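Local coordinates for protein transmembrane oligosaccharyl transferase (Archaeoglobus fulgidus, PDB 3WAJ) that is a membrane-embedded oligosaccharyl transferase of the STT3/AglB family, joining a GT-C type transmembrane region to a soluble C-terminal part, at residues A[510-523]-A[537-549]. Residues are numbered along the deposited sequence; the frame is centred on the assembly and turned at random.
Sequences MRENTPDGEKYDEY and PFSYPFETYGVIS
Phe542 wedges its ring between Tyr520 and Tyr523, which lie one helical turn apart on helix 517-524, and presents an edge to each. Phe542 CZ lies off-centre over one face of Tyr520, 3.8 Å from Tyr520 CE1. The planes, 73° apart, make this a T-shaped pair. Next to it Phe542 CE1 meets Tyr523 CD1 in an offset edge-to-face arrangement, the two rings steeply inclined. With CG set between its backbone N and carbonyl carbon (chi1 71°), the phenylalanine directs its ring toward the helix between the two tyrosines, while CG2 of Thr544 covers one of its faces. CB of Lys519 makes an off-centre CH-pi contact with the same ring, and Lys519 CD comes within 3.6 Å of Phe542 CD2.

Tyr520 in turn is the bump over Tyr545: its OH sits above the centre of that ring, in a steeply inclined edge-to-face pair, and also accepts the backbone N-H of Tyr545 (Tyr545 N to Tyr520 OH 3.1 Å), a bond bent to 143°. Together the four rings form an aromatic cluster in the AglB core domain, packing helix 517-524 on the chain that leads into strand 546-548 of the mixed sheet. At its inner end, Tyr545 OH donates to Pro515 O (2.8 Å), approaching within the plane of the carbonyl, where a lone pair points, and has a second partner in Arg563 NE. This ties the turn between helices 501-513 and 517-524 to the ring's edge.

Toward the outer end, CG of Pro541 presses to 3.3 Å from CE2 of Tyr523, and the Tyr540 ring turns its edge to CE1 of that tyrosine. Beyond Tyr545, Met510 and Val547 meet tip to tip, Met510 CE to Val547 CG1 4.1 Å, with Val609 of strand 605-611 also touching the methionine.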
ATOM      1  N   MET A 510      21.203  -7.746  -2.104  1.00 39.09           N
ATOM      2  CA  MET A 510      20.759  -8.913  -1.356  1.00 41.16           C
ATOM      3  C   MET A 510      20.551 -10.114  -2.266  1.00 38.94           C
ATOM      4  O   MET A 510      20.990 -11.226  -1.947  1.00 37.35           O
ATOM      5  CB  MET A 510      19.473  -8.611  -0.557  1.00 35.64           C
ATOM      6  CG  MET A 510      18.899  -9.848   0.124  1.00 30.77           C
ATOM      7  SD  MET A 510      17.543  -9.505   1.250  1.00 38.91           S
ATOM      8  CE  MET A 510      18.382  -8.869   2.698  1.00 28.05           C
ATOM      9  N   ARG A 511      19.915  -9.878  -3.413  1.00 35.31           N
ATOM     10  CA  ARG A 511      19.626 -10.954  -4.369  1.00 37.80           C
ATOM     11  C   ARG A 511      20.899 -11.666  -4.806  1.00 37.23           C
ATOM     12  O   ARG A 511      20.901 -12.876  -5.049  1.00 39.22           O
ATOM     13  CB  ARG A 511      18.884 -10.398  -5.594  1.00 30.58           C
ATOM     14  CG  ARG A 511      18.711 -11.403  -6.753  1.00 28.14           C
ATOM     15  CD  ARG A 511      17.806 -10.835  -7.851  1.00 28.70           C
ATOM     16  NE  ARG A 511      17.561 -11.760  -8.961  1.00 32.34           N
ATOM     17  CZ  ARG A 511      16.745 -11.519  -9.987  1.00 34.15           C
ATOM     18  NH1 ARG A 511      16.082 -10.380 -10.052  1.00 31.48           N
ATOM     19  NH2 ARG A 511      16.584 -12.432 -10.932  1.00 34.78           N
ATOM     20  N   GLU A 512      21.984 -10.904  -4.867  1.00 31.65           N
ATOM     21  CA  GLU A 512      23.237 -11.386  -5.429  1.00 43.56           C
ATOM     22  C   GLU A 512      24.182 -11.957  -4.373  1.00 42.44           C
ATOM     23  O   GLU A 512      25.006 -12.806  -4.672  1.00 45.99           O
ATOM     24  CB  GLU A 512      23.920 -10.257  -6.221  1.00 55.31           C
ATOM     25  CG  GLU A 512      25.246 -10.643  -6.894  1.00 72.15           C
ATOM     26  CD  GLU A 512      25.083 -11.645  -8.039  1.00 85.19           C
ATOM     27  OE1 GLU A 512      23.951 -11.797  -8.559  1.00 91.45           O
ATOM     28  OE2 GLU A 512      26.094 -12.279  -8.420  1.00 86.41           O
ATOM     29  N   ASN A 513      24.034 -11.524  -3.129  1.00 36.65           N
ATOM     30  CA  ASN A 513      25.072 -11.785  -2.129  1.00 33.48           C
ATOM     31  C   ASN A 513      24.640 -12.614  -0.921  1.00 31.75           C
ATOM     32  O   ASN A 513      25.427 -12.835  -0.014  1.00 42.75           O
ATOM     33  CB  ASN A 513      25.722 -10.457  -1.677  1.00 35.50           C
ATOM     34  CG  ASN A 513      26.457  -9.756  -2.818  1.00 42.86           C
ATOM     35  OD1 ASN A 513      27.615 -10.066  -3.103  1.00 51.02           O
ATOM     36  ND2 ASN A 513      25.777  -8.831  -3.493  1.00 34.81           N
ATOM     37  N   THR A 514      23.386 -13.055  -0.905  1.00 32.02           N
ATOM     38  CA  THR A 514      22.911 -13.977   0.121  1.00 31.49           C
ATOM     39  C   THR A 514      22.745 -15.344  -0.539  1.00 35.00           C
ATOM     40  O   THR A 514      22.607 -15.414  -1.754  1.00 37.22           O
ATOM     41  CB  THR A 514      21.632 -13.445   0.800  1.00 29.33           C
ATOM     42  OG1 THR A 514      20.606 -13.296  -0.183  1.00 24.25           O
ATOM     43  CG2 THR A 514      21.925 -12.090   1.454  1.00 30.73           C
ATOM     44  N   PRO A 515      22.796 -16.432   0.250  1.00 39.54           N
ATOM     45  CA  PRO A 515      22.924 -17.769  -0.358  1.00 40.24           C
ATOM     46  C   PRO A 515      21.673 -18.314  -1.027  1.00 39.12           C
ATOM     47  O   PRO A 515      20.567 -17.847  -0.739  1.00 34.90           O
ATOM     48  CB  PRO A 515      23.306 -18.670   0.830  1.00 38.73           C
ATOM     49  CG  PRO A 515      22.914 -17.915   2.053  1.00 37.32           C
ATOM     50  CD  PRO A 515      22.985 -16.458   1.713  1.00 38.69           C
ATOM     51  N   ASP A 516      21.882 -19.295  -1.908  1.00 38.76           N
ATOM     52  CA  ASP A 516      20.824 -20.041  -2.589  1.00 29.82           C
ATOM     53  C   ASP A 516      20.038 -19.242  -3.644  1.00 36.60           C
ATOM     54  O   ASP A 516      18.862 -19.537  -3.917  1.00 40.16           O
ATOM     55  CB  ASP A 516      19.872 -20.686  -1.565  1.00 33.15           C
ATOM     56  CG  ASP A 516      20.595 -21.547  -0.556  1.00 48.96           C
ATOM     57  OD1 ASP A 516      21.321 -22.469  -0.982  1.00 65.67           O
ATOM     58  OD2 ASP A 516      20.450 -21.290   0.660  1.00 55.56           O
ATOM     59  N   GLY A 517      20.691 -18.254  -4.258  1.00 33.33           N
ATOM     60  CA  GLY A 517      20.024 -17.372  -5.212  1.00 28.14           C
ATOM     61  C   GLY A 517      19.372 -18.083  -6.379  1.00 32.39           C
ATOM     62  O   GLY A 517      18.265 -17.726  -6.805  1.00 40.06           O
ATOM     63  N   GLU A 518      20.043 -19.108  -6.892  1.00 39.33           N
ATOM     64  CA  GLU A 518      19.505 -19.878  -8.016  1.00 44.43           C
ATOM     65  C   GLU A 518      18.170 -20.561  -7.658  1.00 44.95           C
ATOM     66  O   GLU A 518      17.214 -20.551  -8.448  1.00 49.38           O
ATOM     67  CB  GLU A 518      20.532 -20.905  -8.497  1.00 50.57           C
ATOM     68  CG  GLU A 518      20.472 -21.187  -9.997  1.00 69.72           C
ATOM     69  CD  GLU A 518      21.562 -22.150 -10.481  1.00 84.81           C
ATOM     70  OE1 GLU A 518      21.948 -22.060 -11.669  1.00 91.83           O
ATOM     71  OE2 GLU A 518      22.017 -23.005  -9.687  1.00 87.24           O
ATOM     72  N   LYS A 519      18.093 -21.142  -6.464  1.00 39.49           N
ATOM     73  CA  LYS A 519      16.856 -21.789  -6.039  1.00 42.04           C
ATOM     74  C   LYS A 519      15.715 -20.787  -5.910  1.00 37.46           C
ATOM     75  O   LYS A 519      14.605 -21.015  -6.433  1.00 37.77           O
ATOM     76  CB  LYS A 519      17.066 -22.596  -4.743  1.00 44.77           C
ATOM     77  CG  LYS A 519      18.068 -23.743  -4.893  1.00 45.42           C
ATOM     78  CD  LYS A 519      18.068 -24.686  -3.704  1.00 49.67           C
ATOM     79  CE  LYS A 519      19.218 -25.686  -3.782  1.00 52.79           C
ATOM     80  NZ  LYS A 519      20.521 -24.983  -3.644  1.00 64.41           N
ATOM     81  N   TYR A 520      16.000 -19.673  -5.239  1.00 30.65           N
ATOM     82  CA  TYR A 520      15.028 -18.590  -5.122  1.00 30.04           C
ATOM     83  C   TYR A 520      14.539 -18.160  -6.505  1.00 34.90           C
ATOM     84  O   TYR A 520      13.338 -17.989  -6.705  1.00 36.41           O
ATOM     85  CB  TYR A 520      15.613 -17.415  -4.314  1.00 31.92           C
ATOM     86  CG  TYR A 520      15.728 -17.747  -2.843  1.00 30.22           C
ATOM     87  CD1 TYR A 520      14.585 -17.912  -2.065  1.00 32.61           C
ATOM     88  CD2 TYR A 520      16.961 -17.916  -2.237  1.00 26.64           C
ATOM     89  CE1 TYR A 520      14.665 -18.226  -0.718  1.00 30.13           C
ATOM     90  CE2 TYR A 520      17.059 -18.238  -0.875  1.00 27.93           C
ATOM     91  CZ  TYR A 520      15.905 -18.393  -0.134  1.00 32.45           C
ATOM     92  OH  TYR A 520      15.980 -18.712   1.203  1.00 34.41           O
ATOM     93  N   ASP A 521      15.454 -18.020  -7.468  1.00 33.02           N
ATOM     94  CA  ASP A 521      15.049 -17.646  -8.831  1.00 30.35           C
ATOM     95  C   ASP A 521      14.154 -18.670  -9.522  1.00 35.77           C
ATOM     96  O   ASP A 521      13.167 -18.287 -10.150  1.00 42.05           O
ATOM     97  CB  ASP A 521      16.259 -17.264  -9.699  1.00 26.94           C
ATOM     98  CG  ASP A 521      16.876 -15.911  -9.296  1.00 39.15           C
ATOM     99  OD1 ASP A 521      17.886 -15.519  -9.908  1.00 44.52           O
ATOM    100  OD2 ASP A 521      16.351 -15.237  -8.389  1.00 41.65           O
ATOM    101  N   GLU A 522      14.467 -19.961  -9.400  1.00 39.12           N
ATOM    102  CA  GLU A 522      13.573 -21.001  -9.957  1.00 38.17           C
ATOM    103  C   GLU A 522      12.217 -20.973  -9.278  1.00 34.70           C
ATOM    104  O   GLU A 522      11.176 -21.019  -9.933  1.00 38.67           O
ATOM    105  CB  GLU A 522      14.113 -22.414  -9.720  1.00 43.51           C
ATOM    106  CG  GLU A 522      15.505 -22.700 -10.176  1.00 59.60           C
ATOM    107  CD  GLU A 522      16.060 -23.924  -9.485  1.00 63.54           C
ATOM    108  OE1 GLU A 522      15.611 -24.203  -8.352  1.00 66.81           O
ATOM    109  OE2 GLU A 522      16.921 -24.610 -10.070  1.00 63.51           O
ATOM    110  N   TYR A 523      12.244 -20.947  -7.945  1.00 32.09           N
ATOM    111  CA  TYR A 523      11.033 -21.126  -7.145  1.00 36.45           C
ATOM    112  C   TYR A 523      10.079 -19.958  -7.383  1.00 37.88           C
ATOM    113  O   TYR A 523       8.870 -20.142  -7.493  1.00 38.39           O
ATOM    114  CB  TYR A 523      11.383 -21.279  -5.649  1.00 34.56           C
ATOM    115  CG  TYR A 523      10.235 -21.795  -4.816  1.00 32.54           C
ATOM    116  CD1 TYR A 523       9.857 -21.147  -3.659  1.00 28.76           C
ATOM    117  CD2 TYR A 523       9.513 -22.923  -5.206  1.00 31.40           C
ATOM    118  CE1 TYR A 523       8.804 -21.615  -2.884  1.00 28.18           C
ATOM    119  CE2 TYR A 523       8.450 -23.391  -4.455  1.00 26.93           C
ATOM    120  CZ  TYR A 523       8.105 -22.737  -3.288  1.00 33.38           C
ATOM    121  OH  TYR A 523       7.048 -23.185  -2.522  1.00 36.30           O
ATOM    122  N   PRO A 537       3.201 -23.281   9.228  1.00 50.16           N
ATOM    123  CA  PRO A 537       4.305 -22.994   8.296  1.00 40.67           C
ATOM    124  C   PRO A 537       4.209 -23.824   7.005  1.00 38.37           C
ATOM    125  O   PRO A 537       3.915 -25.001   7.061  1.00 35.72           O
ATOM    126  CB  PRO A 537       5.547 -23.397   9.096  1.00 36.57           C
ATOM    127  CG  PRO A 537       5.137 -23.206  10.551  1.00 36.99           C
ATOM    128  CD  PRO A 537       3.680 -23.606  10.590  1.00 42.73           C
ATOM    129  N   PHE A 538       4.425 -23.193   5.857  1.00 45.42           N
ATOM    130  CA  PHE A 538       4.297 -23.847   4.560  1.00 37.75           C
ATOM    131  C   PHE A 538       5.420 -24.843   4.423  1.00 35.37           C
ATOM    132  O   PHE A 538       6.479 -24.681   5.017  1.00 42.64           O
ATOM    133  CB  PHE A 538       4.392 -22.798   3.442  1.00 34.70           C
ATOM    134  CG  PHE A 538       4.212 -23.346   2.042  1.00 27.84           C
ATOM    135  CD1 PHE A 538       2.950 -23.501   1.489  1.00 25.26           C
ATOM    136  CD2 PHE A 538       5.314 -23.652   1.255  1.00 28.04           C
ATOM    137  CE1 PHE A 538       2.788 -23.989   0.176  1.00 26.28           C
ATOM    138  CE2 PHE A 538       5.167 -24.140  -0.058  1.00 26.32           C
ATOM    139  CZ  PHE A 538       3.904 -24.301  -0.600  1.00 22.02           C
ATOM    140  N   SER A 539       5.200 -25.866   3.619  1.00 36.36           N
ATOM    141  CA  SER A 539       6.196 -26.905   3.441  1.00 44.00           C
ATOM    142  C   SER A 539       7.010 -26.613   2.177  1.00 45.35           C
ATOM    143  O   SER A 539       6.640 -27.039   1.078  1.00 46.10           O
ATOM    144  CB  SER A 539       5.496 -28.269   3.349  1.00 46.00           C
ATOM    145  OG  SER A 539       6.451 -29.296   3.275  1.00 62.37           O
ATOM    146  N   TYR A 540       8.109 -25.874   2.332  1.00 40.64           N
ATOM    147  CA  TYR A 540       8.933 -25.466   1.190  1.00 37.23           C
ATOM    148  C   TYR A 540       9.689 -26.641   0.580  1.00 36.23           C
ATOM    149  O   TYR A 540      10.090 -27.540   1.305  1.00 38.07           O
ATOM    150  CB  TYR A 540       9.905 -24.357   1.610  1.00 30.85           C
ATOM    151  CG  TYR A 540       9.181 -23.095   1.997  1.00 28.72           C
ATOM    152  CD1 TYR A 540       8.766 -22.882   3.298  1.00 26.39           C
ATOM    153  CD2 TYR A 540       8.901 -22.115   1.050  1.00 28.36           C
ATOM    154  CE1 TYR A 540       8.084 -21.710   3.661  1.00 29.53           C
ATOM    155  CE2 TYR A 540       8.230 -20.945   1.393  1.00 25.44           C
ATOM    156  CZ  TYR A 540       7.817 -20.747   2.703  1.00 33.74           C
ATOM    157  OH  TYR A 540       7.136 -19.586   3.042  1.00 35.46           O
ATOM    158  N   PRO A 541       9.883 -26.625  -0.758  1.00 41.79           N
ATOM    159  CA  PRO A 541      10.518 -27.705  -1.533  1.00 43.00           C
ATOM    160  C   PRO A 541      12.022 -27.670  -1.383  1.00 41.85           C
ATOM    161  O   PRO A 541      12.744 -28.467  -1.984  1.00 48.49           O
ATOM    162  CB  PRO A 541      10.169 -27.358  -2.992  1.00 40.04           C
ATOM    163  CG  PRO A 541       9.163 -26.248  -2.919  1.00 43.73           C
ATOM    164  CD  PRO A 541       9.397 -25.541  -1.635  1.00 40.97           C
ATOM    165  N   PHE A 542      12.493 -26.713  -0.600  1.00 35.94           N
ATOM    166  CA  PHE A 542      13.906 -26.634  -0.291  1.00 32.64           C
ATOM    167  C   PHE A 542      14.162 -25.880   1.009  1.00 33.78           C
ATOM    168  O   PHE A 542      13.297 -25.203   1.578  1.00 36.60           O
ATOM    169  CB  PHE A 542      14.702 -26.004  -1.448  1.00 28.88           C
ATOM    170  CG  PHE A 542      14.465 -24.499  -1.632  1.00 35.05           C
ATOM    171  CD1 PHE A 542      13.227 -24.010  -2.062  1.00 35.00           C
ATOM    172  CD2 PHE A 542      15.491 -23.585  -1.404  1.00 34.40           C
ATOM    173  CE1 PHE A 542      13.013 -22.628  -2.251  1.00 35.41           C
ATOM    174  CE2 PHE A 542      15.287 -22.214  -1.586  1.00 39.28           C
ATOM    175  CZ  PHE A 542      14.048 -21.734  -2.016  1.00 35.27           C
ATOM    176  N   GLU A 543      15.391 -26.038   1.448  1.00 33.04           N
ATOM    177  CA  GLU A 543      15.981 -25.376   2.588  1.00 45.13           C
ATOM    178  C   GLU A 543      15.892 -23.820   2.459  1.00 46.40           C
ATOM    179  O   GLU A 543      16.658 -23.204   1.726  1.00 54.36           O
ATOM    180  CB  GLU A 543      17.434 -25.906   2.651  1.00 49.50           C
ATOM    181  CG  GLU A 543      18.085 -26.295   1.221  1.00161.81           C
ATOM    182  CD  GLU A 543      17.666 -27.682   0.576  1.00 57.74           C
ATOM    183  OE1 GLU A 543      17.983 -27.945  -0.618  1.00 45.08           O
ATOM    184  OE2 GLU A 543      17.036 -28.524   1.246  1.00 67.64           O
ATOM    185  N   THR A 544      14.947 -23.188   3.156  1.00 41.85           N
ATOM    186  CA  THR A 544      14.725 -21.737   3.015  1.00 33.98           C
ATOM    187  C   THR A 544      15.074 -20.869   4.239  1.00 33.15           C
ATOM    188  O   THR A 544      15.340 -21.380   5.318  1.00 38.21           O
ATOM    189  CB  THR A 544      13.260 -21.416   2.638  1.00 35.77           C
ATOM    190  OG1 THR A 544      12.374 -21.880   3.670  1.00 31.98           O
ATOM    191  CG2 THR A 544      12.888 -22.029   1.294  1.00 27.06           C
ATOM    192  N   TYR A 545      15.032 -19.547   4.073  1.00 32.58           N
ATOM    193  CA  TYR A 545      15.178 -18.627   5.210  1.00 35.56           C
ATOM    194  C   TYR A 545      14.332 -17.372   5.009  1.00 36.25           C
ATOM    195  O   TYR A 545      13.943 -17.050   3.881  1.00 31.98           O
ATOM    196  CB  TYR A 545      16.658 -18.244   5.464  1.00 34.06           C
ATOM    197  CG  TYR A 545      17.369 -17.660   4.257  1.00 34.04           C
ATOM    198  CD1 TYR A 545      17.126 -16.354   3.840  1.00 30.17           C
ATOM    199  CD2 TYR A 545      18.294 -18.413   3.542  1.00 31.30           C
ATOM    200  CE1 TYR A 545      17.768 -15.822   2.731  1.00 30.03           C
ATOM    201  CE2 TYR A 545      18.951 -17.884   2.429  1.00 30.97           C
ATOM    202  CZ  TYR A 545      18.678 -16.586   2.035  1.00 33.77           C
ATOM    203  OH  TYR A 545      19.319 -16.053   0.937  1.00 39.61           O
ATOM    204  N   GLY A 546      14.051 -16.657   6.097  1.00 34.21           N
ATOM    205  CA  GLY A 546      13.212 -15.483   6.002  1.00 26.91           C
ATOM    206  C   GLY A 546      13.989 -14.193   6.152  1.00 35.22           C
ATOM    207  O   GLY A 546      15.075 -14.144   6.750  1.00 32.06           O
ATOM    208  N   VAL A 547      13.406 -13.138   5.596  1.00 30.35           N
ATOM    209  CA  VAL A 547      13.961 -11.810   5.662  1.00 26.01           C
ATOM    210  C   VAL A 547      12.968 -10.926   6.427  1.00 31.87           C
ATOM    211  O   VAL A 547      11.826 -10.717   5.989  1.00 30.01           O
ATOM    212  CB  VAL A 547      14.178 -11.266   4.264  1.00 26.23           C
ATOM    213  CG1 VAL A 547      14.749  -9.825   4.321  1.00 25.16           C
ATOM    214  CG2 VAL A 547      15.114 -12.180   3.487  1.00 21.69           C
ATOM    215  N   ILE A 548      13.403 -10.404   7.570  1.00 26.92           N
ATOM    216  CA  ILE A 548      12.510  -9.634   8.416  1.00 28.86           C
ATOM    217  C   ILE A 548      12.731  -8.116   8.313  1.00 31.53           C
ATOM    218  O   ILE A 548      13.846  -7.608   8.392  1.00 28.36           O
ATOM    219  CB  ILE A 548      12.557 -10.108   9.885  1.00 25.21           C
ATOM    220  CG1 ILE A 548      11.363  -9.544  10.655  1.00 24.27           C
ATOM    221  CG2 ILE A 548      13.859  -9.714  10.549  1.00 26.48           C
ATOM    222  CD1 ILE A 548      10.950 -10.404  11.830  1.00 27.75           C
ATOM    223  N   SER A 549      11.635  -7.393   8.150  1.00 28.29           N
ATOM    224  CA  SER A 549      11.674  -5.952   7.993  1.00 27.70           C
ATOM    225  C   SER A 549      10.251  -5.462   8.249  1.00 26.53           C
ATOM    226  O   SER A 549       9.347  -6.263   8.422  1.00 29.02           O
ATOM    227  CB  SER A 549      12.127  -5.602   6.569  1.00 24.98           C
ATOM    228  OG  SER A 549      12.112  -4.198   6.372  1.00 29.20           O
TER